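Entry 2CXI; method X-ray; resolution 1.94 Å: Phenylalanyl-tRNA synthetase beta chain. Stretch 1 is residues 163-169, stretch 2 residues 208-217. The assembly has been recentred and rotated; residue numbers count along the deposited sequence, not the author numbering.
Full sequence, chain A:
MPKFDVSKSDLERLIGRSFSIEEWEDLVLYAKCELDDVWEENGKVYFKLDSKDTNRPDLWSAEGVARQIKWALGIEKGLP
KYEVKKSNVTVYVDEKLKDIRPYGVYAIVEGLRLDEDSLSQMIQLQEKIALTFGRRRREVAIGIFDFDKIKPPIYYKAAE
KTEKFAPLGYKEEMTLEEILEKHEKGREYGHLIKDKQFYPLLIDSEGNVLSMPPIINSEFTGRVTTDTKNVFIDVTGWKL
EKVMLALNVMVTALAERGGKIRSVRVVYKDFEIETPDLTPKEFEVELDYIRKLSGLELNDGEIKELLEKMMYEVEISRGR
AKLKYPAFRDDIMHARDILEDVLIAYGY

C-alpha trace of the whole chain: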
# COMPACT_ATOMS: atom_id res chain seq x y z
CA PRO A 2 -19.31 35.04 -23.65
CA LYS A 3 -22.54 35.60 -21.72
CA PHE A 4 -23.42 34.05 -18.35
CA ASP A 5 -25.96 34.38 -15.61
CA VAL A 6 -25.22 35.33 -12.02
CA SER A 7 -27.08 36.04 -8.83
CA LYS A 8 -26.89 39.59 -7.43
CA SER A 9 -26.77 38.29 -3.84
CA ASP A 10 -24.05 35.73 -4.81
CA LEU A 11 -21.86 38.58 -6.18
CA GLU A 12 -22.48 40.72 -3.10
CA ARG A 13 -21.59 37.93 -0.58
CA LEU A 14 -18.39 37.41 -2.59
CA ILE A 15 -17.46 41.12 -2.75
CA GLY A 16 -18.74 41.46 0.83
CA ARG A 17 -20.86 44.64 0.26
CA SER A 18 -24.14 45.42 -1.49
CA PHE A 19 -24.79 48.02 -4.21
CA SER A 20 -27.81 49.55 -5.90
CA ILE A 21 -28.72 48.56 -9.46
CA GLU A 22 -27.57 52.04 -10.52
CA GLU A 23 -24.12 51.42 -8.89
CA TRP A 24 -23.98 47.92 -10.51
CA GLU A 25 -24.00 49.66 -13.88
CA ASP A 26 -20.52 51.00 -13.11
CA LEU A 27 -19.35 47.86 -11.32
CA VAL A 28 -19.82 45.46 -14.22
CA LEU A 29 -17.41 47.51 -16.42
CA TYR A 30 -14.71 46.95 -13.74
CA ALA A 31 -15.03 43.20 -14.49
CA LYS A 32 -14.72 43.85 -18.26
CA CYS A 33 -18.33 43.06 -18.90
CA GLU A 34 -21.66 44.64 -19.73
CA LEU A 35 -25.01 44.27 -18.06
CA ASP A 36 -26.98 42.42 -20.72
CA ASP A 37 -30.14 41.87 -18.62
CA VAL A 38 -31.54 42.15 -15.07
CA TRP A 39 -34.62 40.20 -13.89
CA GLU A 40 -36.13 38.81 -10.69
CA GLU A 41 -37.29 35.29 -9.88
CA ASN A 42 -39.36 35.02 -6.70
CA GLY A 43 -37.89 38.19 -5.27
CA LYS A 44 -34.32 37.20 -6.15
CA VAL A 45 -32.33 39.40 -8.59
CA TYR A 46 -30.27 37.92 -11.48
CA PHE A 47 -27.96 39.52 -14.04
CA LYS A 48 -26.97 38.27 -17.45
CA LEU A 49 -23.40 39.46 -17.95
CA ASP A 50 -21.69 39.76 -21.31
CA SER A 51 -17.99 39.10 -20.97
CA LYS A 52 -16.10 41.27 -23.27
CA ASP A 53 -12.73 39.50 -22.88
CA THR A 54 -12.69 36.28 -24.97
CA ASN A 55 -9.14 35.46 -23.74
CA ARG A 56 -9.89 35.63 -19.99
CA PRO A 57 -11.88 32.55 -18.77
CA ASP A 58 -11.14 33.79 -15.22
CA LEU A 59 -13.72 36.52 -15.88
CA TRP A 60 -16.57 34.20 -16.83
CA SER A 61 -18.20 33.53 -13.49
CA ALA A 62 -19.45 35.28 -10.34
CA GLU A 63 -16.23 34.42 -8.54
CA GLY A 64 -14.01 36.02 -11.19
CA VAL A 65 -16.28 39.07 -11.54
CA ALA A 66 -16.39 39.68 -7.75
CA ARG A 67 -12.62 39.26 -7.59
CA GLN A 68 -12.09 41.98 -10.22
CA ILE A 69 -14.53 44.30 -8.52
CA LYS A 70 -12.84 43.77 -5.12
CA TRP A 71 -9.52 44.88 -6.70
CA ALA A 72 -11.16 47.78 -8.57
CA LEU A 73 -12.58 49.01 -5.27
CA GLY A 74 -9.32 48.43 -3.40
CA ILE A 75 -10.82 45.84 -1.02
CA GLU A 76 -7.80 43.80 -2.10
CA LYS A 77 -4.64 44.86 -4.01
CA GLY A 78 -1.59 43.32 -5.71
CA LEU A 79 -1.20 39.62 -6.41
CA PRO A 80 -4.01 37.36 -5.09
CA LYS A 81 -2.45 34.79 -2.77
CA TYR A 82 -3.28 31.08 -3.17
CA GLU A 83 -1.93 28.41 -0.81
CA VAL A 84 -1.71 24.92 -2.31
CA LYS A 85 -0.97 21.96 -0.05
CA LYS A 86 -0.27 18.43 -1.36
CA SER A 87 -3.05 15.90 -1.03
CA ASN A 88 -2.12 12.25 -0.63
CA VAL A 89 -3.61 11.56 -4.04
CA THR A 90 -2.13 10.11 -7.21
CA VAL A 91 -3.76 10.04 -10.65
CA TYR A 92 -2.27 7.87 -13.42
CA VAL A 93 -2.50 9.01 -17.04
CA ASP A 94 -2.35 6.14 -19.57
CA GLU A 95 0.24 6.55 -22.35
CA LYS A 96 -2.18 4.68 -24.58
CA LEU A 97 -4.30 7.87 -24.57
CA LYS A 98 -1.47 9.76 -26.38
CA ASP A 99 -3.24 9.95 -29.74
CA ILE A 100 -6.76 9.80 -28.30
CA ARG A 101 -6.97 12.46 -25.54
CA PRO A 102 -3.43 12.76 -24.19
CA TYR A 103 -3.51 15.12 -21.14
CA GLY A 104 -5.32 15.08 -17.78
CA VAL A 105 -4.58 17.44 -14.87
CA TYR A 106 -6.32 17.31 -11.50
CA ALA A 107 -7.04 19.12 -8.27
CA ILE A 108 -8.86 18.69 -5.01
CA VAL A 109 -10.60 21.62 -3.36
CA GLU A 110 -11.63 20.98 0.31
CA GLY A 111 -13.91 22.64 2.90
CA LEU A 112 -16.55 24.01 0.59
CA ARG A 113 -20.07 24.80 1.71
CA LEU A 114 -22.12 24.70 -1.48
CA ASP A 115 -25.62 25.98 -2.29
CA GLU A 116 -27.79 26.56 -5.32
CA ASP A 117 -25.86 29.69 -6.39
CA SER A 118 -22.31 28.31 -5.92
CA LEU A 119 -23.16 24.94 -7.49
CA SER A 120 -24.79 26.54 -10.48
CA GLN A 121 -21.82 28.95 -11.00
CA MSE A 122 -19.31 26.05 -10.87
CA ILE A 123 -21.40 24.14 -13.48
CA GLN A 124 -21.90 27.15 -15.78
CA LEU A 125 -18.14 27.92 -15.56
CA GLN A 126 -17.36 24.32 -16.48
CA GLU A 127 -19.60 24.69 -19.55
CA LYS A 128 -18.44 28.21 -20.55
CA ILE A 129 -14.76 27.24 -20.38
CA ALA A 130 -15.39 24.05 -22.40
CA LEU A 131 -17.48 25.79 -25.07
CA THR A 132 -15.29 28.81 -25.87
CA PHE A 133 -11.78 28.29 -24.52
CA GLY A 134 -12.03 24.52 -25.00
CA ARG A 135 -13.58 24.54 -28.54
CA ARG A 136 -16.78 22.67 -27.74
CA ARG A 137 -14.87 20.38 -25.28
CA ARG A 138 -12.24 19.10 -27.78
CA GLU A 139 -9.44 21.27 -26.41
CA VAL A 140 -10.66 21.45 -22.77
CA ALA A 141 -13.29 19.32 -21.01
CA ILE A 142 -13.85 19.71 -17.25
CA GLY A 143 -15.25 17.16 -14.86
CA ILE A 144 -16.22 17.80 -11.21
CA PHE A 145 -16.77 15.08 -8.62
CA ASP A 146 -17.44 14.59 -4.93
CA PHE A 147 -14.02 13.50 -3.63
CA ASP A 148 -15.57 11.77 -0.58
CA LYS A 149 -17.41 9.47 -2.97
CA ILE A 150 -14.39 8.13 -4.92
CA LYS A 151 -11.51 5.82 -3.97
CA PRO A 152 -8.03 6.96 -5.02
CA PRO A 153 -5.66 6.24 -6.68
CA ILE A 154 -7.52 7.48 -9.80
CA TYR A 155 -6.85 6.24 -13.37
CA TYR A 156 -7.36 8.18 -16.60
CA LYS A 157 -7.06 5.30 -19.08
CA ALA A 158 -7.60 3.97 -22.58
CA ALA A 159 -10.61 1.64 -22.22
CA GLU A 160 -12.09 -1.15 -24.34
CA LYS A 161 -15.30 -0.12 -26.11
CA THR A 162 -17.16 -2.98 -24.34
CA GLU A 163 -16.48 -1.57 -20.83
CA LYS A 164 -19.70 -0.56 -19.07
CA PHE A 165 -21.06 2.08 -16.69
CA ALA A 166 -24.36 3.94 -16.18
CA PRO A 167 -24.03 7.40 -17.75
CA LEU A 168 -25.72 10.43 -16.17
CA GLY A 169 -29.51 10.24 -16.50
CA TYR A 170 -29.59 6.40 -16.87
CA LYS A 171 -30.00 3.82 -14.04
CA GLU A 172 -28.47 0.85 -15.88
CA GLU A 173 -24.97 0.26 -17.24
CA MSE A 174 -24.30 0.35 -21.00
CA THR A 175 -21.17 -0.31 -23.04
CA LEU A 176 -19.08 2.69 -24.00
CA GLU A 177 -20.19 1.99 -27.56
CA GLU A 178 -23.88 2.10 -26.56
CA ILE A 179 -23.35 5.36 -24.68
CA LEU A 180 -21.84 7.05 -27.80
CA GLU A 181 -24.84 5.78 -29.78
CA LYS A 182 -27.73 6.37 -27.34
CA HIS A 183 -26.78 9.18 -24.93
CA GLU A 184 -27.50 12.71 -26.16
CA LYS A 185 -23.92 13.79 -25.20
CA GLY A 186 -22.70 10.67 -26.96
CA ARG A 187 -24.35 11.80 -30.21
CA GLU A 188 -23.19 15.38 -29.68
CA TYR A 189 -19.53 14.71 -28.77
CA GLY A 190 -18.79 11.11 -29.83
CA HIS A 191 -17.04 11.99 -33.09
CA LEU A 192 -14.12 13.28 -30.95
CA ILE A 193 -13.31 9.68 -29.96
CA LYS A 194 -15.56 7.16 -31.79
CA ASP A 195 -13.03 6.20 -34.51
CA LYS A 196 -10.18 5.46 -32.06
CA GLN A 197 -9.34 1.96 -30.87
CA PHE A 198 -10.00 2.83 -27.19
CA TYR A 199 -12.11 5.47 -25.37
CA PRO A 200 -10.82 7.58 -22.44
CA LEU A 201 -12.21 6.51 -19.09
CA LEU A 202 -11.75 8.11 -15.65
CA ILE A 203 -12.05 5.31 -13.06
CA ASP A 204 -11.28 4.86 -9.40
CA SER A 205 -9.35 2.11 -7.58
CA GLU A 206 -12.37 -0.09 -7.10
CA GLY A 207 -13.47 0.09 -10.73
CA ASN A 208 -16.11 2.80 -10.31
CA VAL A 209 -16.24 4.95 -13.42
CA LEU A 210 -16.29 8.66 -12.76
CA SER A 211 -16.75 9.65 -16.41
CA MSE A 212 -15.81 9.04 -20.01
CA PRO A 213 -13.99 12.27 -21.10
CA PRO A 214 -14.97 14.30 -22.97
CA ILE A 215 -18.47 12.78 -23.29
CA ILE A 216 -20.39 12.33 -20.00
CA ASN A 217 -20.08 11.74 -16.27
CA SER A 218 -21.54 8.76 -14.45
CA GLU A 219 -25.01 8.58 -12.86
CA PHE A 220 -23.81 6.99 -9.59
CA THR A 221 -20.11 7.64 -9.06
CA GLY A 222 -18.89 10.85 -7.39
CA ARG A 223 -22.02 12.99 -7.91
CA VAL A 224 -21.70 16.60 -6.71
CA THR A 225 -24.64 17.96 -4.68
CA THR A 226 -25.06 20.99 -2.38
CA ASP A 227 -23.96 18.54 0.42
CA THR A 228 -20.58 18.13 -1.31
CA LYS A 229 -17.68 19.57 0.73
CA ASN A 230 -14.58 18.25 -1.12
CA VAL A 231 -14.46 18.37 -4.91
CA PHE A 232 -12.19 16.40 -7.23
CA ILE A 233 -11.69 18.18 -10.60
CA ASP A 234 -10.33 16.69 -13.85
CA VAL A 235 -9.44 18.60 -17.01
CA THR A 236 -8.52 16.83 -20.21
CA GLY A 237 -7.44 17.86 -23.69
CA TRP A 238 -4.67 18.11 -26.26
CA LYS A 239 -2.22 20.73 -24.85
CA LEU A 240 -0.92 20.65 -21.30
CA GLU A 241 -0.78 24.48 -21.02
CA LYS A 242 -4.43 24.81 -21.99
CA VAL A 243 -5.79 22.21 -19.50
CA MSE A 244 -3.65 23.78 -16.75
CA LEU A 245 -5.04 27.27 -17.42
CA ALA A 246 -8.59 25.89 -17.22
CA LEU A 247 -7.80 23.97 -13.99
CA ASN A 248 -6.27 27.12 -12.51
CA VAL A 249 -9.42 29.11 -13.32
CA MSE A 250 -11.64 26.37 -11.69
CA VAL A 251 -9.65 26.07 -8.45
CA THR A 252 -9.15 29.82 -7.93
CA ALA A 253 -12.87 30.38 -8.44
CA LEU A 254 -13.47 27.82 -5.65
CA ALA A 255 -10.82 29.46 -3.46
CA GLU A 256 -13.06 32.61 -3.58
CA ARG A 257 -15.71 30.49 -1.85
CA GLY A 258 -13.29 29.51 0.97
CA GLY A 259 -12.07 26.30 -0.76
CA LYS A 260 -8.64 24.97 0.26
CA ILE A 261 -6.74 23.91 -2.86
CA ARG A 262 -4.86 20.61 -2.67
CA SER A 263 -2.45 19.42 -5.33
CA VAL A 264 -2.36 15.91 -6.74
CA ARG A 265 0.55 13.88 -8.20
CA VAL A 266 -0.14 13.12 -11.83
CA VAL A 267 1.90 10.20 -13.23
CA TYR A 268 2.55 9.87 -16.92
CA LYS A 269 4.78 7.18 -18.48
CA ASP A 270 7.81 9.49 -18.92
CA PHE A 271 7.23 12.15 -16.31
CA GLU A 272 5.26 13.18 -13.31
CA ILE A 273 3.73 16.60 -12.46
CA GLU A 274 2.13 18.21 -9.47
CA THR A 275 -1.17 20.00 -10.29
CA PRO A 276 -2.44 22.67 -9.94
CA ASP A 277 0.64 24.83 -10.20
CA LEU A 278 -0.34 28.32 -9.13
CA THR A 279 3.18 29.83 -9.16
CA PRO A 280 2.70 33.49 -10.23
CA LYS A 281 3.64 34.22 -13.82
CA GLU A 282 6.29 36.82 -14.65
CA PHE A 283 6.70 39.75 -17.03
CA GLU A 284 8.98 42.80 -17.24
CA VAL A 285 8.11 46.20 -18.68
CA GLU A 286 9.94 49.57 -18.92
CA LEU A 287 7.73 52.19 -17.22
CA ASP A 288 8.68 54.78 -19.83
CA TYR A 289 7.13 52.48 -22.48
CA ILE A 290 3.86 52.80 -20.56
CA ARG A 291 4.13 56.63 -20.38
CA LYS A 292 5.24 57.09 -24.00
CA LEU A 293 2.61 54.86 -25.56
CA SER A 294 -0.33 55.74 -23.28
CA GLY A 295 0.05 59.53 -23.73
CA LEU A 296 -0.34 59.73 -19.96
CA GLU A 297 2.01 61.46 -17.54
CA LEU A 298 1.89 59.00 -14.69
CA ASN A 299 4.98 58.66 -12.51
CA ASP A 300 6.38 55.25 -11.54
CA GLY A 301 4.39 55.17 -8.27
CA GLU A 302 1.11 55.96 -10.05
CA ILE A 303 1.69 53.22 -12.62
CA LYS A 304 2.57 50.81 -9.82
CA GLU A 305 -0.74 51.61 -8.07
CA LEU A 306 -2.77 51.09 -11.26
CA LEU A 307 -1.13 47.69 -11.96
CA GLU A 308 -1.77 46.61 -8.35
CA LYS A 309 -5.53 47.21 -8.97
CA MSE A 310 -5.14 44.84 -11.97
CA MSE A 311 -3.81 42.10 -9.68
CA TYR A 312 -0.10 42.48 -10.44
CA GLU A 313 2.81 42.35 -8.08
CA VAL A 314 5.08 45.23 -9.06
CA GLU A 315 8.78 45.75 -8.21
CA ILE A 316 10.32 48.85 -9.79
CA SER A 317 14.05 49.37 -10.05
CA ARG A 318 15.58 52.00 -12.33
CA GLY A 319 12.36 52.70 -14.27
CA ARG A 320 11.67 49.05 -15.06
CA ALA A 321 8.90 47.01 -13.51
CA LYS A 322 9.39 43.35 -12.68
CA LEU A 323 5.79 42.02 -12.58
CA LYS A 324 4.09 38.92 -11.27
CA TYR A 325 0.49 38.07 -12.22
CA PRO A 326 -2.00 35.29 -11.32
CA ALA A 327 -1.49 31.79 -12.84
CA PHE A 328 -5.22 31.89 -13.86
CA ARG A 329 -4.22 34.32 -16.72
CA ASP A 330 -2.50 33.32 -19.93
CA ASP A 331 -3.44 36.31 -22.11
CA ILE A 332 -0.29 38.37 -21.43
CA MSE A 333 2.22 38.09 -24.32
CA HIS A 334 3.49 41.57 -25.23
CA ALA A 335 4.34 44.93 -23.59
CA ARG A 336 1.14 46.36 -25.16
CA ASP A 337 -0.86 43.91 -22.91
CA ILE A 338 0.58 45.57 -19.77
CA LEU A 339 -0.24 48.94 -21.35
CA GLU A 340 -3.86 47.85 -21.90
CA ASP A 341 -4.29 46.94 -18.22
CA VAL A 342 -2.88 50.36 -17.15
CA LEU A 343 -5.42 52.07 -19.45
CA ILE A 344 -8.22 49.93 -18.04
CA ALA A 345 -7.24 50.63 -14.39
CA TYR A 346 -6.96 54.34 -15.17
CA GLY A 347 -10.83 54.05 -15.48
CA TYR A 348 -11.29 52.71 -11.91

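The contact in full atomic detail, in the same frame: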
# COMPACT_ATOMS: atom_id res chain seq x y z
N GLU A 163 -16.31 -2.00 -22.24
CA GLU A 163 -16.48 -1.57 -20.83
C GLU A 163 -17.85 -0.93 -20.61
O GLU A 163 -18.41 -0.32 -21.52
CB GLU A 163 -15.39 -0.59 -20.37
CG GLU A 163 -13.97 -1.12 -20.27
CD GLU A 163 -13.82 -2.34 -19.36
OE1 GLU A 163 -14.50 -2.42 -18.32
OE2 GLU A 163 -12.99 -3.23 -19.70
N LYS A 164 -18.36 -1.04 -19.39
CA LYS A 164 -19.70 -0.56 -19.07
C LYS A 164 -19.71 0.38 -17.87
O LYS A 164 -18.92 0.22 -16.94
CB LYS A 164 -20.64 -1.74 -18.73
CG LYS A 164 -20.90 -2.72 -19.85
CD LYS A 164 -22.18 -3.55 -19.49
CE LYS A 164 -22.12 -4.97 -20.05
NZ LYS A 164 -23.02 -5.88 -19.25
N PHE A 165 -20.65 1.33 -17.89
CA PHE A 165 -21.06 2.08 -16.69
C PHE A 165 -22.39 2.75 -17.03
O PHE A 165 -22.78 2.80 -18.20
CB PHE A 165 -19.97 3.09 -16.25
CG PHE A 165 -19.87 4.37 -17.12
CD1 PHE A 165 -19.17 4.36 -18.33
CD2 PHE A 165 -20.39 5.58 -16.64
CE1 PHE A 165 -19.04 5.54 -19.12
CE2 PHE A 165 -20.31 6.76 -17.41
CZ PHE A 165 -19.61 6.74 -18.67
N ALA A 166 -23.08 3.27 -16.01
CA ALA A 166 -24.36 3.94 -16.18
C ALA A 166 -24.07 5.42 -16.33
O ALA A 166 -23.63 6.06 -15.35
CB ALA A 166 -25.27 3.72 -14.95
N PRO A 167 -24.29 5.97 -17.53
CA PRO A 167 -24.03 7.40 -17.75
C PRO A 167 -25.13 8.23 -17.07
O PRO A 167 -26.21 7.71 -16.77
CB PRO A 167 -24.02 7.55 -19.28
CG PRO A 167 -25.02 6.45 -19.76
CD PRO A 167 -24.84 5.30 -18.74
N LEU A 168 -24.81 9.49 -16.78
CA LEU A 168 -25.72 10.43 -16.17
C LEU A 168 -27.08 10.43 -16.88
O LEU A 168 -27.15 10.61 -18.10
CB LEU A 168 -25.14 11.85 -16.24
CG LEU A 168 -26.01 12.95 -15.63
CD1 LEU A 168 -25.84 12.99 -14.14
CD2 LEU A 168 -25.67 14.31 -16.23
N GLY A 169 -28.12 10.27 -16.06
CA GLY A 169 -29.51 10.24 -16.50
C GLY A 169 -30.04 8.84 -16.78
O GLY A 169 -31.20 8.71 -17.16
N ASN A 208 -14.97 1.90 -10.09
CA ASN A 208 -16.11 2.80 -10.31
C ASN A 208 -15.73 3.91 -11.28
O ASN A 208 -14.77 4.66 -11.05
CB ASN A 208 -16.62 3.39 -9.00
CG ASN A 208 -16.93 2.31 -7.99
OD1 ASN A 208 -17.90 1.57 -8.14
ND2 ASN A 208 -16.06 2.16 -7.02
N VAL A 209 -16.51 3.99 -12.34
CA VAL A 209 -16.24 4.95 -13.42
C VAL A 209 -16.84 6.28 -13.04
O VAL A 209 -18.08 6.43 -12.89
CB VAL A 209 -16.83 4.47 -14.77
CG1 VAL A 209 -16.67 5.55 -15.87
CG2 VAL A 209 -16.20 3.15 -15.20
N LEU A 210 -15.94 7.25 -12.91
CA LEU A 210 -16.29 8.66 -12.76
C LEU A 210 -16.93 9.24 -14.01
O LEU A 210 -17.98 9.87 -13.92
CB LEU A 210 -15.04 9.48 -12.37
CG LEU A 210 -14.65 9.48 -10.90
CD1 LEU A 210 -14.05 8.09 -10.52
CD2 LEU A 210 -13.63 10.62 -10.70
N SER A 211 -16.29 9.04 -15.17
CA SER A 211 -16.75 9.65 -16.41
C SER A 211 -16.06 9.01 -17.60
O SER A 211 -15.08 8.26 -17.44
CB SER A 211 -16.43 11.17 -16.36
OG SER A 211 -15.01 11.37 -16.49
N MSE A 212 -16.56 9.30 -18.80
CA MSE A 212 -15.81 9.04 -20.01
C MSE A 212 -15.49 10.38 -20.68
O MSE A 212 -16.34 10.90 -21.43
CB MSE A 212 -16.65 8.15 -20.95
CG MSE A 212 -16.06 8.02 -22.33
SE MSE A 212 -17.01 6.67 -23.47
CE MSE A 212 -18.75 7.28 -23.31
N PRO A 213 -14.32 11.00 -20.40
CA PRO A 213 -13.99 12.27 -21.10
C PRO A 213 -13.91 12.08 -22.63
O PRO A 213 -13.47 11.01 -23.10
CB PRO A 213 -12.62 12.64 -20.52
CG PRO A 213 -12.58 11.96 -19.15
CD PRO A 213 -13.29 10.61 -19.43
N PRO A 214 -14.34 13.06 -23.42
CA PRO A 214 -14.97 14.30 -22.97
C PRO A 214 -16.49 14.26 -23.17
O PRO A 214 -17.10 15.27 -23.57
CB PRO A 214 -14.39 15.32 -23.97
CG PRO A 214 -14.32 14.53 -25.29
CD PRO A 214 -14.09 13.07 -24.88
N ILE A 215 -17.09 13.10 -22.89
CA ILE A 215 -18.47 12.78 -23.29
C ILE A 215 -19.50 13.00 -22.17
O ILE A 215 -20.38 13.85 -22.31
CB ILE A 215 -18.53 11.32 -23.83
CG1 ILE A 215 -17.53 11.10 -24.99
CG2 ILE A 215 -20.01 10.94 -24.24
CD1 ILE A 215 -17.71 12.06 -26.24
N ILE A 216 -19.37 12.28 -21.06
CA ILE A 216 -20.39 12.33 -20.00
C ILE A 216 -19.83 11.75 -18.71
O ILE A 216 -18.99 10.84 -18.74
CB ILE A 216 -21.66 11.49 -20.45
CG1 ILE A 216 -22.89 11.76 -19.55
CG2 ILE A 216 -21.32 9.98 -20.64
CD1 ILE A 216 -23.42 13.18 -19.72
N ASN A 217 -20.33 12.28 -17.59
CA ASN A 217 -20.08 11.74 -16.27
C ASN A 217 -21.01 10.56 -15.93
O ASN A 217 -22.03 10.31 -16.61
CB ASN A 217 -20.13 12.86 -15.19
CG ASN A 217 -21.44 13.67 -15.21
OD1 ASN A 217 -22.08 13.85 -16.26
ND2 ASN A 217 -21.81 14.20 -14.05

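Residues 163-169 meet residues 208-217 through one buried aromatic ring, a few aliphatic side chains and a single hydrogen bond. The contact buries 393 Å², both sides summed.

Phe 165 is the centre. Its CA-to-CB bond points toward the other stretch, and it has more area covered there, 115 Å², than any other residue of either stretch. Chi1 is 76° (p) and chi2 is -81°. With these angles the ring reaches from Val 209 to the backbone of Ile 216 and Asn 217. Val 209, chi1 174° (t), places CG1 over one face of the ring. Val 209 CG1 lies 3.7 Å from the ring centroid of Phe 165 and 14° off the normal, a CH-pi contact. The closest atoms of these two residues are Phe 165 CG and Val 209 CG1, 3.6 Å apart. A branched, compact side chain suits this place, because one methyl can sit over the ring face while the side chain stays short.

The ring edge faces polar backbone. Ile 216 O is 4.1 Å from Phe 165 CZ, and Asn 217 O is 4.0 Å from Phe 165 CE2. Both oxygens lie near the ring plane, where the slightly positive ring hydrogens are. Ile 216 O is also held within its own stretch by Met 212 N, at 2.9 Å. Met 212 is a selenomethionine. Its side chain begins t, t and ends with chi3 at 53° (p). Met 212 CB touches Phe 165 CE1 at 4.0 Å, while its SE lies farther from the ring.

The CA-to-CB bond of Ile 216 points toward stretch 1, with chi1 -167° (t) and chi2 68° (p). Its branched side chain meets three residues. Ile 216 CG2 lies 3.9 Å from Pro 167 CB and 4.2 Å from Phe 165 CZ. Ile 216 CG1 lies 4.0 Å from Leu 168 CB. An aliphatic residue suits this position, since all three neighbouring side chains are apolar.

The hydrogen bond runs from Leu 168 N to Asn 217 O, 2.9 Å long with an angle of 156° at the hydrogen. It fixes the backbones where Leu 168 CA and Asn 217 CA come within 5.8 Å. Pro 167 has no amide hydrogen to donate, but its CA packs 3.7 Å from Asn 217 O.

The CA-to-CB bond of Leu 168 points toward stretch 2, with chi1 -180° (t) and chi2 81° (p). Asn 217 starts away from stretch 1, but its end comes nearer, with chi1 at 54° (p) and chi2 at -30°. Asn 217 OD1 then lies 3.6 Å from Leu 168 CD2, a packing contact. The CA-to-CB bond of Lys 164 points away and the residue is exposed, which suits its charge.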